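Tail fiber protein (Acinetobacter phage AM24, PDB 5W5P) probably recognises capsular polysaccharide on the surface of Acinetobacter baumannii, acting as a trimeric tailspike with a long body of parallel beta strands. Local coordinates at residues Phe48-Asn53 against Gly92-Arg97; Gly469-Ala474 against Ser583-Ala588; Ala513-Ser518 against Ala539-Phe544. All blocks are in the same frame, centred on the assembly; numbering follows the deposited sequence.

Read from the N terminus, the chain makes its first contact in its N-terminal part, where interaction 1 closes a loop of 38 residues and sets the segment after helix 42-46 against a turn of the small antiparallel sheet. The parallel-stranded body follows. Beyond it, G469-A474 opens interaction 2, which sets the connection leaving strand 577-582 against the start of strand 470-477; within the 108 residues between, interaction 3 pairs the last two strands of a five-stranded sheet as a beta hairpin. Interactions 2 and 3 lie side by side in the C-terminal region, nearest atoms about 6 Å apart without touching. Interaction 1 lies on the opposite side of the chain's centre, its centre about 112 Å from that of interaction 2.

Interaction 1: residues Phe48-Asn53 against Gly92-Arg97; sequences FKPIVN and GIDGTR
K49 and P50, in the irregular connection between helix 42-46 and strand 56-59, pass beside a type I beta turn running from G92 to G95, with K49 CA 6.7 Å from D94 CA. The turn is closed by the backbone bond from G95 N to G92 O, and G92 N bonds to T96 O just beyond it. D94 carries most of the meeting. Its CG sits between the backbone N and the carbonyl carbon (chi1 63°), and from there OD2 reaches the other segment, 3.4 Å from K49 CG and 3.4 Å from P50 CD. With the lysine it is the beginning of the aliphatic chain that touches: the chain leads away beyond CG, leaving NZ 6.1 Å from D94 OD2, so any attraction between the opposite charges acts at a distance. The proline ring and D94 meet tip to tip, and the ring meets T96 in the same manner, P50 CD lying 3.5 Å from T96 OG1. D94 and T96 are a worked case of an Asx turn, set in the connection of the beta hairpin formed by strands 89-91 and 97-100. D94 OD1 accepts from T96 N at 3.0 Å, the donor standing above the carboxylate plane, while D94 OD2 takes the hydroxyl T96 OG1 at 2.8 Å, again from above the plane. Two bonds to one residue hold the carboxylate in its rotation, and the same OD2 that receives the hydroxyl is the atom laid against K49 and P50. P50 and T96 also both rest on A75 of strand 71-75, which brings the proline connection down onto the sheet. Further along, I51 and V52 pack on K38 of the second subunit, while I51 N bonds to Q55 OE1 of the same chain.

Interaction 2: residues Gly469-Ala474 against Ser583-Ala588; sequences GVHTVA and SGYVAA
G469 begins the contact with its carbonyl, which accepts from Y585 N at 2.9 Å; the N-H lies in the carbonyl plane, on a lone pair, and the bond is fairly straight at 159°. The same oxygen has S583 CA at 3.4 Å in a CA-H...O contact, and the CB of Y585 lies 3.3 Å from it. V470 follows with a light apolar touch, its CG2 to S583 CB; the hydroxyl of S583 is engaged elsewhere, by V568 N. H471 supplies the main side-chain meeting. Its CG is anti to the backbone N, as is that of Y585 (chi1 178°), and the two side chains lie side by side, pointing the same way. The imidazole turns its edge to the phenol: H471 CD2 stands over the centre of the Y585 ring, 3.6 Å from CE2, with the ring planes at 62°. The imidazole is fixed from both nitrogens, ND1 donating to T472 O at 3.0 Å and NE2 pairing with S462 OG. Y585 in turn forms a second edge-to-face pair with F564. From H471 onward the strand is paired with strand 577-582, H471 with L582 and then, outside the contact, V473 and A474 with L580 in a classic beta bulge. The T-shaped H471-Y585 pair and the G469 O bond hold the connection leaving strand 577-582 beside the start of its antiparallel neighbour 470-477.

Interaction 3: residues Ala513-Ser518 against Ala539-Phe544; sequences AVAKVS and ASLTGF
K516 and G543 form a hydrogen-bonded pair at the middle of two antiparallel strands whose axes, over these segments, approach to 4.5 Å, their directions 155° apart. A515 with F544 and V517 with L541 are the non-hydrogen-bonded pairs, and S518 with S540 is again hydrogen-bonded. The register slips by one residue between K516 and V517. At that slip K516 O receives two backbone donors, T542 N at 2.7 Å and G543 N at 3.2 Å, while K516 N returns a nearly straight bond (175°) to G543 O. T542 turns its OG1 between its own backbone N and carbonyl carbon (chi1 85°), where it sits 3.3 Å from K516 CB; its approach to K516 O is weak at best. Its other branch, CG2, lies 3.7 Å from S518 CB. Having no side chain, G543 lets K516 CG come over its backbone, 4.0 Å from G543 CA. The lysine chain then bends away, and NZ bonds to N497 and forms a salt bridge with D495 of the third subunit. On the opposite face the contacts are apolar. L541 CD1 reaches A515 CB at 3.9 Å, and V517 CG1 meets A539 CB at 3.8 Å. The F544 ring has A515 CB at its edge, near its plane, and A513 CB also lies close to it. Across that face L569 of strand 569-574 touches V517, A539 and L541, while L582 touches F544, so the hairpin is packed by its apolar side against a second sheet. The arrangement is a classic beta bulge, T542 and G543 both facing K516, in a beta hairpin whose later strand is the outermost of its five-stranded antiparallel sheet within the chain.

Interaction 1: residues Phe48-Asn53 against Gly92-Arg97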
ATOM      1  N   PHE A  48      11.034  54.071 -23.707  1.00 57.14           N
ATOM      2  CA  PHE A  48      10.515  54.932 -22.657  1.00 56.19           C
ATOM      3  C   PHE A  48      11.613  55.264 -21.655  1.00 61.29           C
ATOM      4  O   PHE A  48      12.444  54.415 -21.317  1.00 64.25           O
ATOM      5  CB  PHE A  48       9.343  54.244 -21.955  1.00 53.56           C
ATOM      6  CG  PHE A  48       8.779  55.020 -20.800  1.00 54.63           C
ATOM      7  CD1 PHE A  48       8.086  56.202 -21.013  1.00 54.01           C
ATOM      8  CD2 PHE A  48       8.924  54.557 -19.503  1.00 54.42           C
ATOM      9  CE1 PHE A  48       7.557  56.913 -19.951  1.00 55.25           C
ATOM     10  CE2 PHE A  48       8.395  55.263 -18.434  1.00 53.75           C
ATOM     11  CZ  PHE A  48       7.710  56.441 -18.659  1.00 53.86           C
ATOM     12  N   LYS A  49      11.620  56.511 -21.191  1.00 64.46           N
ATOM     13  CA  LYS A  49      12.552  56.948 -20.165  1.00 63.67           C
ATOM     14  C   LYS A  49      11.806  57.176 -18.860  1.00 63.38           C
ATOM     15  O   LYS A  49      10.759  57.839 -18.865  1.00 65.51           O
ATOM     16  CB  LYS A  49      13.272  58.234 -20.596  1.00 62.64           C
ATOM     17  CG  LYS A  49      14.198  58.042 -21.792  1.00 65.31           C
ATOM     18  CD  LYS A  49      14.572  59.365 -22.448  1.00 69.82           C
ATOM     19  CE  LYS A  49      15.430  60.217 -21.527  1.00 74.86           C
ATOM     20  NZ  LYS A  49      15.775  61.535 -22.134  1.00 79.16           N
ATOM     21  N   PRO A  50      12.289  56.644 -17.740  1.00 58.29           N
ATOM     22  CA  PRO A  50      11.545  56.778 -16.483  1.00 56.14           C
ATOM     23  C   PRO A  50      11.498  58.222 -16.012  1.00 55.35           C
ATOM     24  O   PRO A  50      12.427  59.003 -16.226  1.00 57.17           O
ATOM     25  CB  PRO A  50      12.337  55.903 -15.505  1.00 52.66           C
ATOM     26  CG  PRO A  50      13.717  55.871 -16.068  1.00 53.26           C
ATOM     27  CD  PRO A  50      13.555  55.910 -17.560  1.00 55.27           C
ATOM     28  N   ILE A  51      10.392  58.571 -15.363  1.00 55.69           N
ATOM     29  CA  ILE A  51      10.234  59.929 -14.860  1.00 61.70           C
ATOM     30  C   ILE A  51      10.845  60.096 -13.468  1.00 68.17           C
ATOM     31  O   ILE A  51      11.340  61.179 -13.140  1.00 75.16           O
ATOM     32  CB  ILE A  51       8.752  60.340 -14.871  1.00 62.32           C
ATOM     33  CG1 ILE A  51       7.921  59.396 -14.009  1.00 64.24           C
ATOM     34  CG2 ILE A  51       8.213  60.346 -16.293  1.00 59.46           C
ATOM     35  CD1 ILE A  51       6.494  59.851 -13.838  1.00 67.74           C
ATOM     36  N   VAL A  52      10.831  59.050 -12.644  1.00 65.49           N
ATOM     37  CA  VAL A  52      11.463  59.067 -11.333  1.00 66.64           C
ATOM     38  C   VAL A  52      12.318  57.812 -11.199  1.00 70.90           C
ATOM     39  O   VAL A  52      12.233  56.884 -12.003  1.00 72.01           O
ATOM     40  CB  VAL A  52      10.441  59.153 -10.177  1.00 64.08           C
ATOM     41  CG1 VAL A  52       9.709  60.489 -10.202  1.00 66.10           C
ATOM     42  CG2 VAL A  52       9.453  57.996 -10.245  1.00 62.53           C
ATOM     43  N   ASN A  53      13.155  57.799 -10.165  1.00 73.44           N
ATOM     44  CA  ASN A  53      13.992  56.641  -9.885  1.00 74.17           C
ATOM     45  C   ASN A  53      13.168  55.572  -9.180  1.00 69.14           C
ATOM     46  O   ASN A  53      12.455  55.861  -8.213  1.00 68.37           O
ATOM     47  CB  ASN A  53      15.193  57.044  -9.029  1.00 82.14           C
ATOM     48  CG  ASN A  53      16.216  57.855  -9.805  1.00 84.20           C
ATOM     49  OD1 ASN A  53      15.980  58.242 -10.952  1.00 84.67           O
ATOM     50  ND2 ASN A  53      17.359  58.121  -9.181  1.00 82.79           N
ATOM     51  N   GLY A  92      16.647  49.787 -21.737  1.00 58.10           N
ATOM     52  CA  GLY A  92      16.162  50.820 -22.629  1.00 57.81           C
ATOM     53  C   GLY A  92      17.276  51.520 -23.393  1.00 59.27           C
ATOM     54  O   GLY A  92      18.463  51.386 -23.094  1.00 61.13           O
ATOM     55  N   ILE A  93      16.870  52.286 -24.409  1.00 61.34           N
ATOM     56  CA  ILE A  93      17.836  53.022 -25.222  1.00 64.04           C
ATOM     57  C   ILE A  93      18.609  54.024 -24.372  1.00 59.26           C
ATOM     58  O   ILE A  93      19.796  54.275 -24.618  1.00 58.95           O
ATOM     59  CB  ILE A  93      17.117  53.702 -26.407  1.00 68.80           C
ATOM     60  CG1 ILE A  93      16.602  52.642 -27.384  1.00 72.25           C
ATOM     61  CG2 ILE A  93      18.041  54.669 -27.128  1.00 67.91           C
ATOM     62  CD1 ILE A  93      15.342  53.044 -28.117  1.00 74.22           C
ATOM     63  N   ASP A  94      17.967  54.587 -23.347  1.00 55.46           N
ATOM     64  CA  ASP A  94      18.641  55.468 -22.399  1.00 53.26           C
ATOM     65  C   ASP A  94      19.568  54.724 -21.442  1.00 57.49           C
ATOM     66  O   ASP A  94      20.253  55.374 -20.644  1.00 56.16           O
ATOM     67  CB  ASP A  94      17.603  56.259 -21.601  1.00 56.69           C
ATOM     68  CG  ASP A  94      16.704  55.367 -20.753  1.00 60.01           C
ATOM     69  OD1 ASP A  94      16.671  54.136 -20.987  1.00 60.17           O
ATOM     70  OD2 ASP A  94      16.018  55.906 -19.858  1.00 61.35           O
ATOM     71  N   GLY A  95      19.605  53.394 -21.495  1.00 57.85           N
ATOM     72  CA  GLY A  95      20.418  52.608 -20.592  1.00 57.94           C
ATOM     73  C   GLY A  95      19.714  52.141 -19.336  1.00 53.87           C
ATOM     74  O   GLY A  95      20.326  51.419 -18.538  1.00 51.42           O
ATOM     75  N   THR A  96      18.456  52.528 -19.135  1.00 52.47           N
ATOM     76  CA  THR A  96      17.717  52.122 -17.949  1.00 50.90           C
ATOM     77  C   THR A  96      17.502  50.615 -17.944  1.00 53.82           C
ATOM     78  O   THR A  96      17.009  50.043 -18.924  1.00 56.91           O
ATOM     79  CB  THR A  96      16.368  52.839 -17.890  1.00 46.78           C
ATOM     80  OG1 THR A  96      16.575  54.245 -17.695  1.00 47.79           O
ATOM     81  CG2 THR A  96      15.529  52.294 -16.749  1.00 45.45           C
ATOM     82  N   ARG A  97      17.873  49.972 -16.838  1.00 51.70           N
ATOM     83  CA  ARG A  97      17.621  48.546 -16.650  1.00 50.56           C
ATOM     84  C   ARG A  97      16.243  48.383 -16.025  1.00 48.84           C
ATOM     85  O   ARG A  97      16.054  48.643 -14.834  1.00 52.22           O
ATOM     86  CB  ARG A  97      18.705  47.908 -15.790  1.00 48.38           C
ATOM     87  CG  ARG A  97      19.798  47.249 -16.604  1.00 46.87           C
ATOM     88  CD  ARG A  97      20.842  48.276 -17.025  1.00 51.00           C
ATOM     89  NE  ARG A  97      21.826  47.715 -17.946  1.00 49.55           N
ATOM     90  CZ  ARG A  97      22.554  48.436 -18.789  1.00 51.03           C
ATOM     91  NH1 ARG A  97      22.406  49.753 -18.837  1.00 51.72           N
ATOM     92  NH2 ARG A  97      23.430  47.838 -19.583  1.00 52.08           N
TER

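Interaction 2: residues Gly469-Ala474 against Ser583-Ala588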
ATOM      1  N   GLY A 469       1.295 -48.708  36.612  1.00 60.64           N
ATOM      2  CA  GLY A 469       2.046 -48.643  35.379  1.00 57.04           C
ATOM      3  C   GLY A 469       1.376 -47.893  34.250  1.00 56.18           C
ATOM      4  O   GLY A 469       1.995 -47.721  33.192  1.00 55.37           O
ATOM      5  N   VAL A 470       0.136 -47.447  34.428  1.00 57.08           N
ATOM      6  CA  VAL A 470      -0.579 -46.662  33.430  1.00 54.44           C
ATOM      7  C   VAL A 470      -0.412 -45.188  33.775  1.00 57.03           C
ATOM      8  O   VAL A 470      -0.826 -44.743  34.854  1.00 56.03           O
ATOM      9  CB  VAL A 470      -2.063 -47.050  33.364  1.00 52.92           C
ATOM     10  CG1 VAL A 470      -2.777 -46.221  32.311  1.00 53.16           C
ATOM     11  CG2 VAL A 470      -2.205 -48.534  33.064  1.00 52.43           C
ATOM     12  N   HIS A 471       0.190 -44.432  32.859  1.00 57.07           N
ATOM     13  CA  HIS A 471       0.521 -43.027  33.068  1.00 57.73           C
ATOM     14  C   HIS A 471      -0.282 -42.169  32.096  1.00 57.03           C
ATOM     15  O   HIS A 471      -0.232 -42.388  30.882  1.00 56.43           O
ATOM     16  CB  HIS A 471       2.021 -42.790  32.878  1.00 58.66           C
ATOM     17  CG  HIS A 471       2.550 -41.630  33.660  1.00 59.35           C
ATOM     18  ND1 HIS A 471       2.062 -40.349  33.510  1.00 59.18           N
ATOM     19  CD2 HIS A 471       3.521 -41.556  34.601  1.00 60.71           C
ATOM     20  CE1 HIS A 471       2.708 -39.537  34.328  1.00 60.61           C
ATOM     21  NE2 HIS A 471       3.599 -40.244  35.001  1.00 60.08           N
ATOM     22  N   THR A 472      -1.028 -41.206  32.632  1.00 54.51           N
ATOM     23  CA  THR A 472      -1.752 -40.268  31.787  1.00 55.66           C
ATOM     24  C   THR A 472      -0.751 -39.363  31.081  1.00 60.59           C
ATOM     25  O   THR A 472       0.152 -38.808  31.715  1.00 62.33           O
ATOM     26  CB  THR A 472      -2.723 -39.435  32.625  1.00 56.21           C
ATOM     27  OG1 THR A 472      -3.488 -40.289  33.484  1.00 58.78           O
ATOM     28  CG2 THR A 472      -3.666 -38.644  31.734  1.00 56.10           C
ATOM     29  N   VAL A 473      -0.892 -39.222  29.767  1.00 56.44           N
ATOM     30  CA  VAL A 473       0.104 -38.510  28.975  1.00 49.94           C
ATOM     31  C   VAL A 473      -0.456 -37.281  28.279  1.00 47.83           C
ATOM     32  O   VAL A 473       0.331 -36.449  27.800  1.00 49.87           O
ATOM     33  CB  VAL A 473       0.772 -39.443  27.944  1.00 50.30           C
ATOM     34  CG1 VAL A 473       1.730 -40.373  28.656  1.00 55.86           C
ATOM     35  CG2 VAL A 473      -0.275 -40.203  27.124  1.00 47.92           C
ATOM     36  N   ALA A 474      -1.771 -37.112  28.235  1.00 45.65           N
ATOM     37  CA  ALA A 474      -2.366 -36.023  27.477  1.00 46.14           C
ATOM     38  C   ALA A 474      -3.823 -35.890  27.886  1.00 46.10           C
ATOM     39  O   ALA A 474      -4.420 -36.818  28.440  1.00 45.24           O
ATOM     40  CB  ALA A 474      -2.246 -36.253  25.966  1.00 48.88           C
ATOM     41  N   SER A 583       0.552 -47.437  29.074  1.00 51.88           N
ATOM     42  CA  SER A 583       0.878 -48.455  30.059  1.00 54.33           C
ATOM     43  C   SER A 583       2.368 -48.797  30.007  1.00 55.20           C
ATOM     44  O   SER A 583       3.140 -48.240  29.220  1.00 51.01           O
ATOM     45  CB  SER A 583       0.019 -49.702  29.840  1.00 50.53           C
ATOM     46  OG  SER A 583       0.170 -50.199  28.520  1.00 51.35           O
ATOM     47  N   GLY A 584       2.770 -49.728  30.871  1.00 51.20           N
ATOM     48  CA  GLY A 584       4.150 -50.173  30.923  1.00 51.53           C
ATOM     49  C   GLY A 584       5.134 -49.138  31.421  1.00 56.23           C
ATOM     50  O   GLY A 584       6.305 -49.168  31.030  1.00 55.90           O
ATOM     51  N   TYR A 585       4.696 -48.226  32.282  1.00 54.46           N
ATOM     52  CA  TYR A 585       5.546 -47.135  32.739  1.00 56.37           C
ATOM     53  C   TYR A 585       6.291 -47.526  34.009  1.00 58.51           C
ATOM     54  O   TYR A 585       5.680 -47.976  34.985  1.00 58.13           O
ATOM     55  CB  TYR A 585       4.723 -45.871  32.990  1.00 57.37           C
ATOM     56  CG  TYR A 585       5.549 -44.718  33.512  1.00 56.76           C
ATOM     57  CD1 TYR A 585       6.162 -43.828  32.635  1.00 58.78           C
ATOM     58  CD2 TYR A 585       5.733 -44.529  34.878  1.00 54.13           C
ATOM     59  CE1 TYR A 585       6.921 -42.775  33.102  1.00 57.87           C
ATOM     60  CE2 TYR A 585       6.494 -43.484  35.354  1.00 57.41           C
ATOM     61  CZ  TYR A 585       7.084 -42.609  34.460  1.00 58.49           C
ATOM     62  OH  TYR A 585       7.843 -41.565  34.926  1.00 62.02           O
ATOM     63  N   VAL A 586       7.607 -47.333  33.993  1.00 62.11           N
ATOM     64  CA  VAL A 586       8.453 -47.481  35.174  1.00 67.09           C
ATOM     65  C   VAL A 586       9.371 -46.267  35.225  1.00 69.31           C
ATOM     66  O   VAL A 586      10.106 -46.001  34.266  1.00 68.36           O
ATOM     67  CB  VAL A 586       9.271 -48.786  35.152  1.00 61.67           C
ATOM     68  CG1 VAL A 586      10.273 -48.802  36.296  1.00 59.67           C
ATOM     69  CG2 VAL A 586       8.353 -49.995  35.221  1.00 57.27           C
ATOM     70  N   ALA A 587       9.324 -45.532  36.333  1.00 69.34           N
ATOM     71  CA  ALA A 587      10.090 -44.300  36.449  1.00 69.23           C
ATOM     72  C   ALA A 587      11.579 -44.586  36.611  1.00 71.87           C
ATOM     73  O   ALA A 587      11.985 -45.583  37.217  1.00 75.89           O
ATOM     74  CB  ALA A 587       9.596 -43.472  37.635  1.00 70.10           C
ATOM     75  N   ALA A 588      12.394 -43.694  36.052  1.00 66.41           N
ATOM     76  CA  ALA A 588      13.831 -43.734  36.277  1.00 60.93           C
ATOM     77  C   ALA A 588      14.146 -43.363  37.722  1.00 62.15           C
ATOM     78  O   ALA A 588      13.403 -42.618  38.368  1.00 65.41           O
ATOM     79  CB  ALA A 588      14.548 -42.779  35.323  1.00 54.21           C
TER

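Interaction 3: residues Ala513-Ser518 against Ala539-Phe544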
ATOM      1  N   ALA A 513      10.088 -39.403  24.845  1.00 46.91           N
ATOM      2  CA  ALA A 513       9.362 -40.273  23.934  1.00 47.32           C
ATOM      3  C   ALA A 513       8.356 -39.433  23.163  1.00 49.05           C
ATOM      4  O   ALA A 513       8.137 -38.255  23.463  1.00 48.54           O
ATOM      5  CB  ALA A 513       8.659 -41.405  24.689  1.00 47.37           C
ATOM      6  N   VAL A 514       7.737 -40.052  22.163  1.00 48.35           N
ATOM      7  CA  VAL A 514       6.694 -39.391  21.386  1.00 46.46           C
ATOM      8  C   VAL A 514       5.678 -40.443  20.961  1.00 47.56           C
ATOM      9  O   VAL A 514       6.048 -41.545  20.541  1.00 50.59           O
ATOM     10  CB  VAL A 514       7.275 -38.629  20.174  1.00 43.57           C
ATOM     11  CG1 VAL A 514       8.233 -39.508  19.393  1.00 44.52           C
ATOM     12  CG2 VAL A 514       6.164 -38.090  19.275  1.00 40.00           C
ATOM     13  N   ALA A 515       4.399 -40.112  21.108  1.00 46.10           N
ATOM     14  CA  ALA A 515       3.299 -40.971  20.698  1.00 45.55           C
ATOM     15  C   ALA A 515       2.564 -40.347  19.522  1.00 46.54           C
ATOM     16  O   ALA A 515       2.365 -39.128  19.475  1.00 49.26           O
ATOM     17  CB  ALA A 515       2.320 -41.206  21.853  1.00 42.81           C
ATOM     18  N   LYS A 516       2.165 -41.183  18.572  1.00 47.03           N
ATOM     19  CA  LYS A 516       1.332 -40.771  17.450  1.00 45.02           C
ATOM     20  C   LYS A 516      -0.055 -41.372  17.638  1.00 48.89           C
ATOM     21  O   LYS A 516      -0.204 -42.600  17.663  1.00 54.46           O
ATOM     22  CB  LYS A 516       1.947 -41.217  16.124  1.00 46.87           C
ATOM     23  CG  LYS A 516       3.433 -40.908  15.991  1.00 45.29           C
ATOM     24  CD  LYS A 516       3.699 -39.414  16.038  1.00 42.16           C
ATOM     25  CE  LYS A 516       3.036 -38.707  14.863  1.00 42.05           C
ATOM     26  NZ  LYS A 516       3.370 -37.250  14.783  1.00 39.10           N
ATOM     27  N   VAL A 517      -1.062 -40.512  17.777  1.00 47.96           N
ATOM     28  CA  VAL A 517      -2.435 -40.929  18.041  1.00 46.89           C
ATOM     29  C   VAL A 517      -3.334 -40.410  16.929  1.00 45.42           C
ATOM     30  O   VAL A 517      -3.105 -39.320  16.393  1.00 47.37           O
ATOM     31  CB  VAL A 517      -2.920 -40.426  19.419  1.00 46.62           C
ATOM     32  CG1 VAL A 517      -4.346 -40.871  19.686  1.00 43.96           C
ATOM     33  CG2 VAL A 517      -1.998 -40.930  20.518  1.00 48.83           C
ATOM     34  N   SER A 518      -4.351 -41.196  16.581  1.00 44.66           N
ATOM     35  CA  SER A 518      -5.385 -40.796  15.637  1.00 48.33           C
ATOM     36  C   SER A 518      -6.735 -40.806  16.346  1.00 52.97           C
ATOM     37  O   SER A 518      -7.011 -41.694  17.159  1.00 58.35           O
ATOM     38  CB  SER A 518      -5.409 -41.731  14.421  1.00 54.01           C
ATOM     39  OG  SER A 518      -6.062 -41.132  13.317  1.00 59.63           O
ATOM     40  N   ALA A 539      -9.682 -43.201  20.153  1.00 47.99           N
ATOM     41  CA  ALA A 539      -8.267 -42.980  19.901  1.00 46.38           C
ATOM     42  C   ALA A 539      -7.574 -44.292  19.554  1.00 46.07           C
ATOM     43  O   ALA A 539      -8.005 -45.375  19.952  1.00 46.41           O
ATOM     44  CB  ALA A 539      -7.586 -42.351  21.121  1.00 46.55           C
ATOM     45  N   SER A 540      -6.472 -44.177  18.819  1.00 45.46           N
ATOM     46  CA  SER A 540      -5.676 -45.342  18.465  1.00 44.78           C
ATOM     47  C   SER A 540      -4.212 -44.938  18.412  1.00 45.13           C
ATOM     48  O   SER A 540      -3.868 -43.941  17.774  1.00 48.08           O
ATOM     49  CB  SER A 540      -6.121 -45.920  17.121  1.00 46.10           C
ATOM     50  OG  SER A 540      -5.428 -47.116  16.829  1.00 51.84           O
ATOM     51  N   LEU A 541      -3.361 -45.704  19.085  1.00 47.65           N
ATOM     52  CA  LEU A 541      -1.920 -45.460  19.076  1.00 46.82           C
ATOM     53  C   LEU A 541      -1.362 -45.957  17.747  1.00 51.64           C
ATOM     54  O   LEU A 541      -1.192 -47.162  17.545  1.00 59.74           O
ATOM     55  CB  LEU A 541      -1.253 -46.156  20.256  1.00 44.16           C
ATOM     56  CG  LEU A 541       0.249 -45.937  20.436  1.00 47.13           C
ATOM     57  CD1 LEU A 541       0.547 -44.471  20.734  1.00 42.97           C
ATOM     58  CD2 LEU A 541       0.807 -46.841  21.534  1.00 44.47           C
ATOM     59  N   THR A 542      -1.078 -45.029  16.833  1.00 46.00           N
ATOM     60  CA  THR A 542      -0.553 -45.392  15.523  1.00 46.19           C
ATOM     61  C   THR A 542       0.964 -45.505  15.501  1.00 48.00           C
ATOM     62  O   THR A 542       1.511 -46.202  14.641  1.00 51.46           O
ATOM     63  CB  THR A 542      -0.988 -44.372  14.463  1.00 46.74           C
ATOM     64  OG1 THR A 542      -0.082 -43.259  14.454  1.00 42.98           O
ATOM     65  CG2 THR A 542      -2.393 -43.877  14.747  1.00 52.63           C
ATOM     66  N   GLY A 543       1.657 -44.832  16.411  1.00 49.37           N
ATOM     67  CA  GLY A 543       3.106 -44.862  16.418  1.00 51.00           C
ATOM     68  C   GLY A 543       3.642 -44.531  17.788  1.00 53.11           C
ATOM     69  O   GLY A 543       3.002 -43.819  18.571  1.00 51.85           O
ATOM     70  N   PHE A 544       4.827 -45.058  18.085  1.00 53.05           N
ATOM     71  CA  PHE A 544       5.480 -44.786  19.356  1.00 52.37           C
ATOM     72  C   PHE A 544       6.972 -45.033  19.204  1.00 52.45           C
ATOM     73  O   PHE A 544       7.384 -45.997  18.553  1.00 52.44           O
ATOM     74  CB  PHE A 544       4.903 -45.655  20.483  1.00 49.20           C
ATOM     75  CG  PHE A 544       5.572 -45.442  21.811  1.00 49.67           C
ATOM     76  CD1 PHE A 544       5.179 -44.408  22.640  1.00 51.11           C
ATOM     77  CD2 PHE A 544       6.598 -46.271  22.227  1.00 52.65           C
ATOM     78  CE1 PHE A 544       5.795 -44.204  23.859  1.00 53.07           C
ATOM     79  CE2 PHE A 544       7.218 -46.076  23.446  1.00 56.51           C
ATOM     80  CZ  PHE A 544       6.815 -45.038  24.263  1.00 56.12           C
TER